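Local coordinates for protein lectin (PDB 6T0Q) that binds N-acetyl-D-galactosamine, and probably other galactose-type sugars, through a carbohydrate-binding module that places the sugar beside a bound calcium ion, at residues F102-P107 against V228-T233; C16-T21 against C66-T71; K220-C225 against I294-G299; H80-N85 against A129-H134. All blocks are in the same frame, centred on the assembly; numbering follows the deposited sequence.

Contact 1 of 4, residues F102-P107 against V228-T233; sequences FVALQP and VAVCAT. With NAG (2-acetamido-2-deoxy-beta-D-glucopyranose), chain C.
F102 and T233 meet at about a right angle: OG1 of T233 approaches the F102 ring obliquely, 3.7 Å from CE2. The ring reaches T233 because its CG lies opposite the carbonyl carbon and beside the backbone N (chi1 -55°). In-plane at the ring edge sits the acetamide methyl of NAG, with C8 3.5 Å from F102 CD1. The same acetamide is held from the backbone, since F102 N donates to NAG O7 over 3.1 Å in a nearly straight bond (167°); I89 O also bonds this sugar. The second touch is purely apolar. A104 CB points at V230 and meets its CG2 branch at 3.6 Å, the branch beside the V230 backbone N. No hydrogen bond joins the two segments, although the touching parts, 102-104 and 230-233, run roughly oppositely, 162° apart. They belong to separate sheets packed side chain to side chain. Strand 98-104 lies outermost in its sheet next to strand 67-76, and strand 229-239 is paired with strand 287-296, whose L293 and T295 also touch the F102 ring. The C231-C69 disulfide ties strand 229-239 to strand 67-76 next to this contact.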
loop_
_atom_site.group_PDB
_atom_site.type_symbol
_atom_site.label_atom_id
_atom_site.label_comp_id
_atom_site.label_asym_id
_atom_site.label_seq_id
_atom_site.Cartn_x
_atom_site.Cartn_y
_atom_site.Cartn_z
ATOM N N PHE A 102 12.299 -15.065 13.907
ATOM C CA PHE A 102 11.121 -14.257 14.228
ATOM C C PHE A 102 9.945 -14.735 13.388
ATOM O O PHE A 102 10.125 -15.076 12.215
ATOM C CB PHE A 102 11.367 -12.759 13.953
ATOM C CG PHE A 102 12.570 -12.194 14.666
ATOM C CD1 PHE A 102 13.824 -12.253 14.087
ATOM C CD2 PHE A 102 12.436 -11.600 15.912
ATOM C CE1 PHE A 102 14.940 -11.738 14.740
ATOM C CE2 PHE A 102 13.546 -11.072 16.577
ATOM C CZ PHE A 102 14.796 -11.143 15.991
ATOM N N VAL A 103 8.740 -14.753 13.967
ATOM C CA VAL A 103 7.594 -15.336 13.263
ATOM C C VAL A 103 6.300 -14.747 13.817
ATOM O O VAL A 103 6.180 -14.478 15.019
ATOM C CB VAL A 103 7.610 -16.883 13.362
ATOM C CG1 VAL A 103 7.300 -17.344 14.789
ATOM C CG2 VAL A 103 6.622 -17.507 12.360
ATOM N N ALA A 104 5.330 -14.544 12.921
ATOM C CA ALA A 104 3.955 -14.241 13.306
ATOM C C ALA A 104 3.248 -15.497 13.812
ATOM O O ALA A 104 3.576 -16.620 13.422
ATOM C CB ALA A 104 3.175 -13.664 12.120
ATOM N N LEU A 105 2.250 -15.303 14.672
ATOM C CA LEU A 105 1.598 -16.421 15.344
ATOM C C LEU A 105 0.094 -16.387 15.112
ATOM O O LEU A 105 -0.487 -15.341 14.813
ATOM C CB LEU A 105 1.875 -16.400 16.855
ATOM C CG LEU A 105 3.341 -16.601 17.241
ATOM C CD1 LEU A 105 3.468 -16.564 18.764
ATOM C CD2 LEU A 105 3.858 -17.925 16.675
ATOM N N GLN A 106 -0.526 -17.556 15.268
ATOM C CA GLN A 106 -1.973 -17.639 15.370
ATOM C C GLN A 106 -2.425 -17.145 16.743
ATOM O O GLN A 106 -1.674 -17.227 17.719
ATOM C CB GLN A 106 -2.443 -19.077 15.146
ATOM C CG GLN A 106 -2.212 -19.573 13.721
ATOM C CD GLN A 106 -2.291 -21.081 13.604
ATOM O OE1 GLN A 106 -2.474 -21.792 14.599
ATOM N NE2 GLN A 106 -2.147 -21.578 12.390
ATOM N N PRO A 107 -3.652 -16.630 16.849
ATOM C CA PRO A 107 -4.064 -15.985 18.109
ATOM C C PRO A 107 -4.218 -16.920 19.306
ATOM O O PRO A 107 -3.915 -16.494 20.429
ATOM C CB PRO A 107 -5.402 -15.325 17.739
ATOM C CG PRO A 107 -5.848 -16.024 16.487
ATOM C CD PRO A 107 -4.594 -16.352 15.753
ATOM N N VAL A 228 -0.033 -9.695 4.839
ATOM C CA VAL A 228 -0.501 -9.132 6.104
ATOM C C VAL A 228 0.709 -9.067 7.030
ATOM O O VAL A 228 1.176 -10.103 7.521
ATOM C CB VAL A 228 -1.636 -9.959 6.732
ATOM C CG1 VAL A 228 -1.972 -9.443 8.125
ATOM C CG2 VAL A 228 -2.896 -9.930 5.833
ATOM N N ALA A 229 1.229 -7.860 7.243
ATOM C CA ALA A 229 2.356 -7.647 8.134
ATOM C C ALA A 229 1.882 -7.663 9.578
ATOM O O ALA A 229 0.745 -7.291 9.880
ATOM C CB ALA A 229 3.036 -6.314 7.825
ATOM N N VAL A 230 2.764 -8.099 10.476
ATOM C CA VAL A 230 2.370 -8.334 11.862
ATOM C C VAL A 230 3.247 -7.549 12.833
ATOM O O VAL A 230 2.772 -6.609 13.483
ATOM C CB VAL A 230 2.400 -9.840 12.177
ATOM C CG1 VAL A 230 2.066 -10.081 13.644
ATOM C CG2 VAL A 230 1.405 -10.590 11.272
ATOM N N CYS A 231 4.535 -7.920 12.939
ATOM C CA CYS A 231 5.469 -7.317 13.888
ATOM C C CYS A 231 6.727 -6.905 13.138
ATOM O O CYS A 231 7.077 -7.509 12.120
ATOM C CB CYS A 231 5.874 -8.307 15.053
ATOM S SG CYS A 231 4.516 -8.748 16.254
ATOM N N ALA A 232 7.411 -5.874 13.645
ATOM C CA ALA A 232 8.747 -5.546 13.169
ATOM C C ALA A 232 9.703 -5.470 14.348
ATOM O O ALA A 232 9.324 -5.076 15.458
ATOM C CB ALA A 232 8.798 -4.226 12.397
ATOM N N THR A 233 10.936 -5.881 14.094
ATOM C CA THR A 233 12.047 -5.679 15.010
ATOM C C THR A 233 13.037 -4.757 14.322
ATOM O O THR A 233 13.372 -4.974 13.154
ATOM C CB THR A 233 12.703 -7.007 15.371
ATOM O OG1 THR A 233 11.694 -7.897 15.869
ATOM C CG2 THR A 233 13.782 -6.798 16.454
HETATM C C1 NAG C . 12.818 -15.410 7.212
HETATM C C2 NAG C . 13.603 -16.191 8.277
HETATM C C3 NAG C . 14.669 -17.094 7.615
HETATM C C4 NAG C . 14.107 -17.905 6.450
HETATM C C5 NAG C . 13.323 -17.004 5.500
HETATM C C6 NAG C . 12.607 -17.771 4.407
HETATM C C7 NAG C . 13.963 -15.193 10.517
HETATM C C8 NAG C . 14.778 -14.211 11.303
HETATM N N2 NAG C . 14.247 -15.275 9.208
HETATM O O3 NAG C . 15.214 -17.989 8.581
HETATM O O4 NAG C . 15.034 -18.694 5.802
HETATM O O5 NAG C . 12.311 -16.307 6.239
HETATM O O6 NAG C . 11.670 -18.695 4.945
HETATM O O7 NAG C . 13.098 -15.868 11.037
#

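Contact 2 of 4, residues C16-T21 against C66-T71; sequences CKITAT and CSVCAT
C16 and C66 are joined by a disulfide that pins the N-terminal loop, just before strand 23-24, to the start of strand 67-76; one apolar touch between I18 and V68 follows it. SG of C16 lies 2.0 Å from SG of C66, and the positive C-S-S-C torsion of 68° makes the bridge right-handed. Both sulfurs stand beside their own backbone N, opposite the carbonyl carbon (chi1 -59° for C16, -69° for C66), and the bridge draws the two CA atoms to 5.9 Å. Two residues further on in each segment the chains have separated, yet I18 still reaches across: its extended side chain brings CD1 to 4.2 Å from CG2 of V68. V68 is also covered by V230 and C231 of strand 229-239, so I18 adds to the apolar side chains that gather round V68. No hydrogen bond spans the segments; the loop is steadied instead by backbone bonds from T19 and A20 to S136, which also bonds C66. K17 packs on F328 of the second subunit and forms a long, weak ion pair with D326 of that subunit. V68 and C69 both face H134, a classic beta bulge that interrupts the alternation of side chains along the strand. A disulfide at the entry to a bulged inner strand of the sheet thus fastens an otherwise irregular N-terminal arm onto the beta-sandwich.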
loop_
_atom_site.group_PDB
_atom_site.type_symbol
_atom_site.label_atom_id
_atom_site.label_comp_id
_atom_site.label_asym_id
_atom_site.label_seq_id
_atom_site.Cartn_x
_atom_site.Cartn_y
_atom_site.Cartn_z
ATOM N N CYS A 16 -8.106 -10.601 18.605
ATOM C CA CYS A 16 -8.058 -9.604 19.667
ATOM C C CYS A 16 -7.564 -8.263 19.138
ATOM O O CYS A 16 -6.740 -8.196 18.220
ATOM C CB CYS A 16 -7.128 -10.021 20.816
ATOM S SG CYS A 16 -7.485 -11.569 21.675
ATOM N N LYS A 17 -8.068 -7.197 19.749
ATOM C CA LYS A 17 -7.535 -5.859 19.535
ATOM C C LYS A 17 -6.117 -5.770 20.091
ATOM O O LYS A 17 -5.852 -6.219 21.209
ATOM C CB LYS A 17 -8.445 -4.839 20.220
ATOM C CG LYS A 17 -7.858 -3.461 20.394
ATOM C CD LYS A 17 -8.203 -2.574 19.231
ATOM C CE LYS A 17 -8.179 -1.117 19.650
ATOM N NZ LYS A 17 -8.283 -0.216 18.476
ATOM N N ILE A 18 -5.198 -5.197 19.318
ATOM C CA ILE A 18 -3.806 -5.089 19.746
ATOM C C ILE A 18 -3.619 -3.744 20.434
ATOM O O ILE A 18 -3.611 -2.696 19.787
ATOM C CB ILE A 18 -2.835 -5.259 18.574
ATOM C CG1 ILE A 18 -2.965 -6.671 18.007
ATOM C CG2 ILE A 18 -1.403 -4.998 19.035
ATOM C CD1 ILE A 18 -2.081 -6.925 16.823
ATOM N N THR A 19 -3.486 -3.771 21.756
ATOM C CA THR A 19 -3.169 -2.571 22.512
ATOM C C THR A 19 -1.675 -2.438 22.798
ATOM O O THR A 19 -1.248 -1.399 23.308
ATOM C CB THR A 19 -3.963 -2.550 23.830
ATOM O OG1 THR A 19 -3.657 -3.721 24.592
ATOM C CG2 THR A 19 -5.476 -2.513 23.563
ATOM N N ALA A 20 -0.872 -3.455 22.480
ATOM C CA ALA A 20 0.579 -3.323 22.576
ATOM C C ALA A 20 1.066 -2.209 21.658
ATOM O O ALA A 20 0.560 -2.039 20.546
ATOM C CB ALA A 20 1.257 -4.641 22.200
ATOM N N THR A 21 2.052 -1.451 22.122
ATOM C CA THR A 21 2.672 -0.368 21.369
ATOM C C THR A 21 4.180 -0.570 21.321
ATOM O O THR A 21 4.723 -1.387 22.071
ATOM C CB THR A 21 2.345 0.989 22.009
ATOM O OG1 THR A 21 2.790 0.980 23.370
ATOM C CG2 THR A 21 0.840 1.280 21.931
ATOM N N CYS A 66 -4.554 -12.867 23.060
ATOM C CA CYS A 66 -4.175 -13.461 21.789
ATOM C C CYS A 66 -2.671 -13.345 21.604
ATOM O O CYS A 66 -2.087 -12.291 21.877
ATOM C CB CYS A 66 -4.868 -12.762 20.612
ATOM S SG CYS A 66 -6.660 -13.011 20.485
ATOM N N SER A 67 -2.055 -14.410 21.118
ATOM C CA SER A 67 -0.657 -14.334 20.736
ATOM C C SER A 67 -0.541 -13.618 19.396
ATOM O O SER A 67 -1.417 -13.739 18.529
ATOM C CB SER A 67 -0.043 -15.727 20.661
ATOM O OG SER A 67 -0.900 -16.620 19.986
ATOM N N VAL A 68 0.528 -12.850 19.243
ATOM C CA VAL A 68 0.748 -12.020 18.064
ATOM C C VAL A 68 1.977 -12.478 17.282
ATOM O O VAL A 68 1.902 -12.732 16.080
ATOM C CB VAL A 68 0.868 -10.532 18.461
ATOM C CG1 VAL A 68 1.198 -9.671 17.232
ATOM C CG2 VAL A 68 -0.412 -10.058 19.140
ATOM N N CYS A 69 3.118 -12.590 17.953
ATOM C CA CYS A 69 4.358 -12.948 17.282
ATOM C C CYS A 69 5.327 -13.461 18.335
ATOM O O CYS A 69 5.060 -13.377 19.538
ATOM C CB CYS A 69 4.938 -11.753 16.513
ATOM S SG CYS A 69 5.208 -10.269 17.516
ATOM N N ALA A 70 6.456 -14.009 17.871
ATOM C CA ALA A 70 7.418 -14.638 18.769
ATOM C C ALA A 70 8.838 -14.310 18.352
ATOM O O ALA A 70 9.142 -14.240 17.158
ATOM C CB ALA A 70 7.283 -16.168 18.801
ATOM N N THR A 71 9.697 -14.128 19.355
ATOM C CA THR A 71 11.143 -14.117 19.189
ATOM C C THR A 71 11.660 -15.493 19.589
ATOM O O THR A 71 11.375 -15.960 20.696
ATOM C CB THR A 71 11.776 -13.032 20.056
ATOM O OG1 THR A 71 11.285 -11.748 19.649
ATOM C CG2 THR A 71 13.290 -13.069 19.941
#

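Contact 3 of 4, residues K220-C225 against I294-G299; sequences KTVNQC and ITYSDG
V222 and I294 reach toward each other tip to tip, CG2 of V222 lying 3.9 Å from CD1 of I294. Next to them Y296 pushes its hydroxyl end between V222 and Q224: OH is 3.7 Å from V222 CG1 and 3.3 Å from Q224 CG. A chi1 of -54° sets Q224 CG against the hydroxyl, and the bend at chi2 (-73°) carries the amide away from it, its plane 86° from that of the ring. One face of the ring carries I294 CG2, 3.9 Å above the plane and offset toward the rim. A water in the ring plane bridges the two segments, donating to Y296 OH at 2.9 Å and accepting from Q224 N at 3.1 Å. Further out, E302 OE1 hydrogen-bonds the same hydroxyl and weakly bonds Q224 NE2, while K227 makes a cation-pi contact with the ring. Strands 214-222 and 287-296 belong to two different sheets, and the contact packs them together. Beyond Q224, C225 forms a disulfide with C225 of the second subunit, so this end of the contact lies by the dimer link. The chemistry is therefore divided: aliphatic groups meet at V222 and I294, and beside them the tyrosine hydroxyl is held by the carboxylate and the water, which would keep the hydroxyl end in place and probably leave OH donating to E302.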
loop_
_atom_site.group_PDB
_atom_site.type_symbol
_atom_site.label_atom_id
_atom_site.label_comp_id
_atom_site.label_asym_id
_atom_site.label_seq_id
_atom_site.Cartn_x
_atom_site.Cartn_y
_atom_site.Cartn_z
ATOM N N LYS A 220 11.727 5.165 4.745
ATOM C CA LYS A 220 11.594 3.910 4.015
ATOM C C LYS A 220 10.193 3.360 4.241
ATOM O O LYS A 220 9.747 3.245 5.387
ATOM C CB LYS A 220 12.648 2.888 4.457
ATOM C CG LYS A 220 12.508 1.507 3.810
ATOM C CD LYS A 220 12.942 1.512 2.343
ATOM C CE LYS A 220 12.815 0.108 1.758
ATOM N NZ LYS A 220 13.171 0.077 0.324
ATOM N N THR A 221 9.504 3.029 3.154
ATOM C CA THR A 221 8.165 2.460 3.217
ATOM C C THR A 221 8.191 1.009 2.757
ATOM O O THR A 221 8.843 0.675 1.768
ATOM C CB THR A 221 7.195 3.259 2.341
ATOM O OG1 THR A 221 7.100 4.587 2.855
ATOM C CG2 THR A 221 5.800 2.618 2.333
ATOM N N VAL A 222 7.485 0.146 3.477
ATOM C CA VAL A 222 7.246 -1.223 3.036
ATOM C C VAL A 222 5.747 -1.367 2.808
ATOM O O VAL A 222 4.946 -1.043 3.692
ATOM C CB VAL A 222 7.768 -2.257 4.054
ATOM C CG1 VAL A 222 7.513 -3.678 3.551
ATOM C CG2 VAL A 222 9.276 -2.038 4.295
ATOM N N ASN A 223 5.368 -1.838 1.620
ATOM C CA ASN A 223 3.940 -1.899 1.283
ATOM C C ASN A 223 3.733 -3.123 0.389
ATOM O O ASN A 223 3.711 -3.036 -0.837
ATOM C CB ASN A 223 3.477 -0.600 0.616
ATOM C CG ASN A 223 2.048 -0.663 0.087
ATOM O OD1 ASN A 223 1.750 -0.078 -0.957
ATOM N ND2 ASN A 223 1.160 -1.352 0.803
ATOM N N GLN A 224 3.599 -4.291 1.024
ATOM C CA GLN A 224 3.240 -5.521 0.311
ATOM C C GLN A 224 1.721 -5.653 0.382
ATOM O O GLN A 224 1.175 -6.259 1.303
ATOM C CB GLN A 224 3.942 -6.734 0.920
ATOM C CG GLN A 224 5.461 -6.608 1.035
ATOM C CD GLN A 224 6.179 -6.714 -0.303
ATOM O OE1 GLN A 224 5.597 -7.128 -1.302
ATOM N NE2 GLN A 224 7.459 -6.344 -0.319
ATOM N N CYS A 225 1.020 -5.073 -0.602
ATOM C CA CYS A 225 -0.436 -4.983 -0.504
ATOM C C CYS A 225 -1.145 -6.331 -0.602
ATOM O O CYS A 225 -2.350 -6.383 -0.357
ATOM C CB CYS A 225 -0.999 -4.023 -1.567
ATOM S SG CYS A 225 -0.486 -4.320 -3.280
ATOM N N ILE A 294 10.488 -7.662 9.267
ATOM C CA ILE A 294 9.036 -7.624 9.352
ATOM C C ILE A 294 8.518 -9.048 9.208
ATOM O O ILE A 294 8.953 -9.777 8.309
ATOM C CB ILE A 294 8.456 -6.709 8.260
ATOM C CG1 ILE A 294 8.869 -5.259 8.522
ATOM C CG2 ILE A 294 6.962 -6.840 8.188
ATOM C CD1 ILE A 294 8.707 -4.370 7.306
ATOM N N THR A 295 7.603 -9.450 10.086
ATOM C CA THR A 295 6.983 -10.766 9.987
ATOM C C THR A 295 5.618 -10.659 9.320
ATOM O O THR A 295 4.891 -9.678 9.503
ATOM C CB THR A 295 6.828 -11.420 11.367
ATOM O OG1 THR A 295 6.087 -10.553 12.223
ATOM C CG2 THR A 295 8.200 -11.685 12.014
ATOM N N TYR A 296 5.272 -11.690 8.555
ATOM C CA TYR A 296 3.992 -11.771 7.865
ATOM C C TYR A 296 3.166 -12.942 8.386
ATOM O O TYR A 296 3.704 -13.931 8.895
ATOM C CB TYR A 296 4.198 -11.907 6.355
ATOM C CG TYR A 296 4.754 -10.636 5.762
ATOM C CD1 TYR A 296 3.919 -9.554 5.500
ATOM C CD2 TYR A 296 6.112 -10.504 5.495
ATOM C CE1 TYR A 296 4.414 -8.377 4.972
ATOM C CE2 TYR A 296 6.631 -9.320 4.962
ATOM C CZ TYR A 296 5.773 -8.260 4.708
ATOM O OH TYR A 296 6.256 -7.085 4.179
ATOM N N SER A 297 1.838 -12.824 8.231
ATOM C CA SER A 297 0.920 -13.808 8.801
ATOM C C SER A 297 1.051 -15.181 8.158
ATOM O O SER A 297 0.606 -16.166 8.755
ATOM C CB SER A 297 -0.531 -13.333 8.667
ATOM O OG SER A 297 -0.887 -13.271 7.299
ATOM N N ASP A 298 1.629 -15.282 6.961
ATOM C CA ASP A 298 1.842 -16.586 6.342
ATOM C C ASP A 298 3.142 -17.245 6.796
ATOM O O ASP A 298 3.561 -18.241 6.200
ATOM C CB ASP A 298 1.824 -16.467 4.810
ATOM C CG ASP A 298 2.966 -15.596 4.272
ATOM O OD1 ASP A 298 3.772 -15.074 5.079
ATOM O OD2 ASP A 298 3.055 -15.426 3.035
ATOM N N GLY A 299 3.794 -16.711 7.827
ATOM C CA GLY A 299 5.042 -17.265 8.306
ATOM C C GLY A 299 6.287 -16.737 7.625
ATOM O O GLY A 299 7.395 -17.007 8.109
HETATM O O HOH W 1 4.145 -5.061 3.998
#

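Contact 4 of 4, residues H80-N85 against A129-H134; sequences HTFYVN and ASILVH
A129, which meets F82 across the contact, makes a hydrogen bond at each backbone polar atom: N with OG1 of T145, O with OG of S33. Its CB points toward the F82 ring, 4.1 Å from CE2. I131, two residues along the same strand, adds a second methyl, with CD1 4.4 Å from F82 CZ. Both methyls come in at the edge of the ring and near its plane, so neither stacks on a face. The ring swings over to them because CG of F82 stands anti to the backbone N, though well short of the ideal (chi1 -157°). In the ring plane, too, lies CG2 of V84 from its own strand. F112 and I114 of strand 109-118 and I72 of strand 67-76 also touch F82, and F112 reaches I131 as well. Strand 79-84 belongs to one antiparallel sheet and strand 126-135 to another, and the ring spans the gap between them in the buried interior of the sandwich. With no hydrogen bond crossing between the segments, cohesion here rests on van der Waals and hydrophobic contact, at distances that make it a loose touch, while the polar bonds of both segments go to partners outside the contact.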
loop_
_atom_site.group_PDB
_atom_site.type_symbol
_atom_site.label_atom_id
_atom_site.label_comp_id
_atom_site.label_asym_id
_atom_site.label_seq_id
_atom_site.Cartn_x
_atom_site.Cartn_y
_atom_site.Cartn_z
ATOM N N HIS A 80 19.351 -28.443 12.905
ATOM C CA HIS A 80 17.909 -28.366 13.115
ATOM C C HIS A 80 17.218 -27.678 11.944
ATOM O O HIS A 80 17.811 -26.865 11.227
ATOM C CB HIS A 80 17.568 -27.595 14.395
ATOM C CG HIS A 80 18.043 -26.173 14.370
ATOM N ND1 HIS A 80 19.241 -25.779 14.926
ATOM C CD2 HIS A 80 17.493 -25.056 13.833
ATOM C CE1 HIS A 80 19.403 -24.479 14.744
ATOM N NE2 HIS A 80 18.358 -24.017 14.080
ATOM N N THR A 81 15.931 -27.994 11.793
ATOM C CA THR A 81 14.999 -27.237 10.964
ATOM C C THR A 81 13.795 -26.885 11.821
ATOM O O THR A 81 13.219 -27.766 12.463
ATOM C CB THR A 81 14.553 -28.049 9.739
ATOM O OG1 THR A 81 15.712 -28.523 9.050
ATOM C CG2 THR A 81 13.720 -27.184 8.792
ATOM N N PHE A 82 13.409 -25.611 11.825
ATOM C CA PHE A 82 12.380 -25.097 12.722
ATOM C C PHE A 82 11.127 -24.749 11.924
ATOM O O PHE A 82 11.206 -24.001 10.941
ATOM C CB PHE A 82 12.893 -23.853 13.457
ATOM C CG PHE A 82 12.183 -23.565 14.751
ATOM C CD1 PHE A 82 10.885 -23.072 14.758
ATOM C CD2 PHE A 82 12.831 -23.758 15.970
ATOM C CE1 PHE A 82 10.234 -22.800 15.967
ATOM C CE2 PHE A 82 12.190 -23.489 17.176
ATOM C CZ PHE A 82 10.894 -23.014 17.179
ATOM N N TYR A 83 9.977 -25.267 12.364
ATOM C CA TYR A 83 8.693 -25.037 11.706
ATOM C C TYR A 83 7.706 -24.388 12.668
ATOM O O TYR A 83 7.675 -24.719 13.859
ATOM C CB TYR A 83 8.075 -26.338 11.208
ATOM C CG TYR A 83 8.905 -27.121 10.219
ATOM C CD1 TYR A 83 9.826 -28.067 10.654
ATOM C CD2 TYR A 83 8.734 -26.947 8.853
ATOM C CE1 TYR A 83 10.571 -28.804 9.759
ATOM C CE2 TYR A 83 9.476 -27.687 7.942
ATOM C CZ TYR A 83 10.387 -28.613 8.406
ATOM O OH TYR A 83 11.131 -29.347 7.522
ATOM N N VAL A 84 6.863 -23.497 12.145
ATOM C CA VAL A 84 5.793 -22.905 12.939
ATOM C C VAL A 84 4.492 -23.023 12.155
ATOM O O VAL A 84 4.375 -22.477 11.050
ATOM C CB VAL A 84 6.084 -21.443 13.309
ATOM C CG1 VAL A 84 4.914 -20.867 14.110
ATOM C CG2 VAL A 84 7.389 -21.361 14.139
ATOM N N ASN A 85 3.524 -23.746 12.723
ATOM C CA ASN A 85 2.230 -23.979 12.082
ATOM C C ASN A 85 2.411 -24.517 10.667
ATOM O O ASN A 85 1.720 -24.113 9.732
ATOM C CB ASN A 85 1.383 -22.707 12.091
ATOM C CG ASN A 85 1.011 -22.289 13.490
ATOM O OD1 ASN A 85 0.643 -23.136 14.311
ATOM N ND2 ASN A 85 1.133 -20.995 13.792
ATOM N N ALA A 129 15.461 -24.705 22.568
ATOM C CA ALA A 129 14.868 -23.483 22.048
ATOM C C ALA A 129 14.136 -22.751 23.162
ATOM O O ALA A 129 13.648 -23.368 24.111
ATOM C CB ALA A 129 13.905 -23.767 20.888
ATOM N N SER A 130 14.115 -21.423 23.054
ATOM C CA SER A 130 13.191 -20.557 23.771
ATOM C C SER A 130 12.310 -19.848 22.762
ATOM O O SER A 130 12.793 -19.369 21.729
ATOM C CB SER A 130 13.898 -19.482 24.628
ATOM O OG SER A 130 14.305 -20.017 25.875
ATOM N N ILE A 131 11.034 -19.744 23.093
ATOM C CA ILE A 131 10.033 -19.095 22.258
ATOM C C ILE A 131 9.409 -18.008 23.121
ATOM O O ILE A 131 8.602 -18.302 24.011
ATOM C CB ILE A 131 8.979 -20.094 21.767
ATOM C CG1 ILE A 131 9.666 -21.278 21.076
ATOM C CG2 ILE A 131 7.947 -19.407 20.868
ATOM C CD1 ILE A 131 8.781 -22.520 21.016
ATOM N N LEU A 132 9.789 -16.757 22.893
ATOM C CA LEU A 132 9.229 -15.644 23.649
ATOM C C LEU A 132 8.036 -15.102 22.867
ATOM O O LEU A 132 8.210 -14.440 21.836
ATOM C CB LEU A 132 10.273 -14.561 23.898
ATOM C CG LEU A 132 9.779 -13.287 24.598
ATOM C CD1 LEU A 132 9.187 -13.605 25.965
ATOM C CD2 LEU A 132 10.925 -12.292 24.729
ATOM N N VAL A 133 6.831 -15.385 23.357
ATOM C CA VAL A 133 5.589 -15.019 22.680
ATOM C C VAL A 133 5.135 -13.658 23.187
ATOM O O VAL A 133 5.061 -13.435 24.397
ATOM C CB VAL A 133 4.499 -16.079 22.923
ATOM C CG1 VAL A 133 3.138 -15.588 22.405
ATOM C CG2 VAL A 133 4.874 -17.411 22.282
ATOM N N HIS A 134 4.810 -12.754 22.269
ATOM C CA HIS A 134 4.229 -11.463 22.615
ATOM C C HIS A 134 2.730 -11.506 22.357
ATOM O O HIS A 134 2.294 -11.988 21.305
ATOM C CB HIS A 134 4.891 -10.351 21.812
ATOM C CG HIS A 134 6.372 -10.313 21.996
ATOM N ND1 HIS A 134 6.965 -9.746 23.104
ATOM C CD2 HIS A 134 7.377 -10.828 21.250
ATOM C CE1 HIS A 134 8.275 -9.885 23.015
ATOM N NE2 HIS A 134 8.552 -10.539 21.900
#

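Contact 2 comes first from the N terminus, closing a 44-residue loop between the N-terminal arm and strand 67-76. It ends before contact 4 opens at 80-85, whose loop closes at 129-134. Contact 1 starts inside that loop, at 102-107, and ends far beyond it at 228-233, so the two cross; contact 3, opening at 220-225 and closing at 294-299, crosses contact 1 in turn. None nests within another. Contact 4 packs the two sheets of the N-terminal half, contact 3 those of the C-terminal half, and contact 1 joins the halves. Strand 126-135 of contact 4 pairs with strand 67-76 of contact 2, while contacts 2 and 3 both touch the second subunit.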